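Local coordinates for beta-glucuronidase (uncultured Clostridium sp., PDB 6U7J), which hydrolyses beta-D-glucuronides as a family 2 glycosidase and probably reactivates estrogens in the gut by removing their glucuronic acid, at residues Ser420-Arg426 against Glu455-Phe461. Residues are numbered along the deposited sequence.
Unlike the reference sequence in segment 455-461: E455 (reference Asp).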
loop_
_atom_site.group_PDB
_atom_site.type_symbol
_atom_site.label_atom_id
_atom_site.label_comp_id
_atom_site.label_asym_id
_atom_site.label_seq_id
_atom_site.Cartn_x
_atom_site.Cartn_y
_atom_site.Cartn_z
ATOM N N SER B 420 -35.640 -5.707 15.692
ATOM C CA SER B 420 -36.823 -5.111 16.297
ATOM C C SER B 420 -38.066 -5.225 15.414
ATOM O O SER B 420 -39.093 -4.616 15.729
ATOM C CB SER B 420 -36.547 -3.640 16.648
ATOM O OG SER B 420 -36.216 -2.876 15.498
ATOM N N SER B 421 -37.982 -5.978 14.319
ATOM C CA SER B 421 -39.154 -6.331 13.529
ATOM C C SER B 421 -39.987 -7.430 14.176
ATOM O O SER B 421 -41.142 -7.615 13.785
ATOM C CB SER B 421 -38.721 -6.800 12.148
ATOM O OG SER B 421 -37.972 -7.996 12.294
ATOM N N GLU B 422 -39.418 -8.170 15.134
ATOM C CA GLU B 422 -40.131 -9.242 15.816
ATOM C C GLU B 422 -41.105 -8.673 16.841
ATOM O O GLU B 422 -40.761 -7.763 17.601
ATOM C CB GLU B 422 -39.145 -10.180 16.518
ATOM C CG GLU B 422 -38.131 -10.846 15.588
ATOM C CD GLU B 422 -37.066 -11.650 16.340
ATOM O OE1 GLU B 422 -37.345 -12.125 17.462
ATOM O OE2 GLU B 422 -35.941 -11.806 15.807
ATOM N N GLU B 423 -42.324 -9.226 16.871
ATOM C CA GLU B 423 -43.332 -8.730 17.806
ATOM C C GLU B 423 -42.885 -8.906 19.251
ATOM O O GLU B 423 -43.111 -8.023 20.092
ATOM C CB GLU B 423 -44.672 -9.434 17.573
ATOM C CG GLU B 423 -45.802 -8.960 18.498
ATOM C CD GLU B 423 -46.054 -7.456 18.417
ATOM O OE1 GLU B 423 -46.225 -6.810 19.477
ATOM O OE2 GLU B 423 -46.075 -6.913 17.297
ATOM N N ALA B 424 -42.220 -10.026 19.554
ATOM C CA ALA B 424 -41.743 -10.253 20.909
ATOM C C ALA B 424 -40.730 -9.209 21.353
ATOM O O ALA B 424 -40.451 -9.115 22.552
ATOM C CB ALA B 424 -41.135 -11.652 21.034
ATOM N N SER B 425 -40.182 -8.416 20.429
ATOM C CA SER B 425 -39.229 -7.386 20.824
ATOM C C SER B 425 -39.904 -6.145 21.402
ATOM O O SER B 425 -39.246 -5.371 22.109
ATOM C CB SER B 425 -38.341 -7.007 19.629
ATOM O OG SER B 425 -38.889 -5.934 18.872
ATOM N N ARG B 426 -41.199 -5.943 21.139
ATOM C CA ARG B 426 -41.871 -4.753 21.655
ATOM C C ARG B 426 -41.928 -4.758 23.183
ATOM O O ARG B 426 -41.578 -3.760 23.828
ATOM C CB ARG B 426 -43.277 -4.639 21.065
ATOM C CG ARG B 426 -43.980 -3.319 21.421
ATOM C CD ARG B 426 -45.482 -3.425 21.267
ATOM N NE ARG B 426 -45.826 -4.144 20.047
ATOM C CZ ARG B 426 -46.023 -3.554 18.875
ATOM N NH1 ARG B 426 -45.916 -2.231 18.786
ATOM N NH2 ARG B 426 -46.324 -4.282 17.802
ATOM N N GLU B 455 -41.260 -2.331 9.353
ATOM C CA GLU B 455 -41.292 -3.473 10.250
ATOM C C GLU B 455 -40.879 -3.154 11.681
ATOM O O GLU B 455 -41.152 -3.964 12.573
ATOM C CB GLU B 455 -40.396 -4.584 9.701
ATOM C CG GLU B 455 -40.670 -4.902 8.244
ATOM C CD GLU B 455 -40.942 -6.377 8.015
ATOM O OE1 GLU B 455 -40.676 -6.858 6.892
ATOM O OE2 GLU B 455 -41.417 -7.058 8.957
ATOM N N ASP B 456 -40.252 -2.006 11.927
ATOM C CA ASP B 456 -39.807 -1.690 13.276
ATOM C C ASP B 456 -40.996 -1.647 14.224
ATOM O O ASP B 456 -42.094 -1.220 13.858
ATOM C CB ASP B 456 -39.082 -0.342 13.336
ATOM C CG ASP B 456 -38.710 0.039 14.764
ATOM O OD1 ASP B 456 -38.121 -0.816 15.454
ATOM O OD2 ASP B 456 -39.024 1.161 15.214
ATOM N N LYS B 457 -40.761 -2.075 15.464
ATOM C CA LYS B 457 -41.827 -2.109 16.448
ATOM C C LYS B 457 -41.444 -1.493 17.788
ATOM O O LYS B 457 -42.208 -1.636 18.746
ATOM C CB LYS B 457 -42.306 -3.550 16.637
ATOM C CG LYS B 457 -43.122 -4.047 15.439
ATOM C CD LYS B 457 -43.454 -5.516 15.531
ATOM C CE LYS B 457 -44.073 -5.999 14.241
ATOM N NZ LYS B 457 -43.142 -5.805 13.087
ATOM N N ILE B 458 -40.312 -0.783 17.888
ATOM C CA ILE B 458 -39.869 -0.305 19.195
ATOM C C ILE B 458 -39.524 1.183 19.231
ATOM O O ILE B 458 -39.429 1.769 20.317
ATOM C CB ILE B 458 -38.666 -1.125 19.707
ATOM C CG1 ILE B 458 -37.385 -0.781 18.932
ATOM C CG2 ILE B 458 -38.962 -2.618 19.660
ATOM C CD1 ILE B 458 -36.103 -1.295 19.625
ATOM N N SER B 459 -39.342 1.823 18.076
ATOM C CA SER B 459 -38.836 3.195 18.115
ATOM C C SER B 459 -39.839 4.174 18.709
ATOM O O SER B 459 -39.435 5.273 19.117
ATOM C CB SER B 459 -38.415 3.677 16.723
ATOM O OG SER B 459 -37.162 3.116 16.365
ATOM N N GLN B 460 -41.124 3.809 18.786
ATOM C CA GLN B 460 -42.090 4.676 19.458
ATOM C C GLN B 460 -41.712 4.946 20.916
ATOM O O GLN B 460 -42.151 5.954 21.476
ATOM C CB GLN B 460 -43.494 4.073 19.389
ATOM C CG GLN B 460 -43.659 2.763 20.161
ATOM C CD GLN B 460 -43.266 1.556 19.321
ATOM O OE1 GLN B 460 -42.674 1.706 18.252
ATOM N NE2 GLN B 460 -43.588 0.357 19.801
ATOM N N PHE B 461 -40.894 4.087 21.535
ATOM C CA PHE B 461 -40.503 4.282 22.926
ATOM C C PHE B 461 -39.371 5.285 23.098
ATOM O O PHE B 461 -39.072 5.655 24.238
ATOM C CB PHE B 461 -40.088 2.945 23.561
ATOM C CG PHE B 461 -41.149 1.871 23.477
ATOM C CD1 PHE B 461 -42.439 2.110 23.916
ATOM C CD2 PHE B 461 -40.852 0.623 22.956
ATOM C CE1 PHE B 461 -43.415 1.124 23.831
ATOM C CE2 PHE B 461 -41.824 -0.367 22.875
ATOM C CZ PHE B 461 -43.108 -0.113 23.314
#
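Two loops of the TIM-barrel domain of this family 2 glycosidase meet here. Residues 420-426 come shortly after barrel strand 409-416 and lead into helix 424-439. Residues 455-461 lie in the connection from strand 445-449 to strand 465-468. Both connections leave the C-terminal ends of adjacent parallel strands, the barrel end where family 2 glycosidases have their active site. The backbones come closest at S421 and D456, whose CA atoms are 4.7 Å apart, and again at R426 and I458, at 5.5 Å. K457 N gives a weak hydrogen bond to S420 O (3.1 Å). S421 CA makes a CA-H...O contact with E455 O (3.2 Å).

D456 organises its own loop and holds the other. D456 OD1 accepts from I458 N (3.3 Å), forming an Asx turn, and D456 OD2 accepts from S459 N (3.0 Å). D456 OD1 also receives the S420 OG hydrogen bond (2.8 Å). S420, D456 and I458 all rest on M449 of strand 445-449.

The K457 side chain runs over S421-E423, and its CB covers one face of the R426 guanidinium. K457 NZ joins the loops by donating to S421 O and to E455 O, each at 2.8 Å. The guanidinium is held by a two-pronged salt bridge, R426 NE to E423 OE1 (2.8 Å) and R426 NH2 to E423 OE2 (2.7 Å).

Packing completes the fit. I458 CG2 touches S425 OG (3.4 Å), which hydrogen-bonds E422 O (2.9 Å), and lies 4.1 Å from R426 CA. The F461 ring meets the aliphatic part of R426, with F461 CZ 3.8 Å from R426 CG.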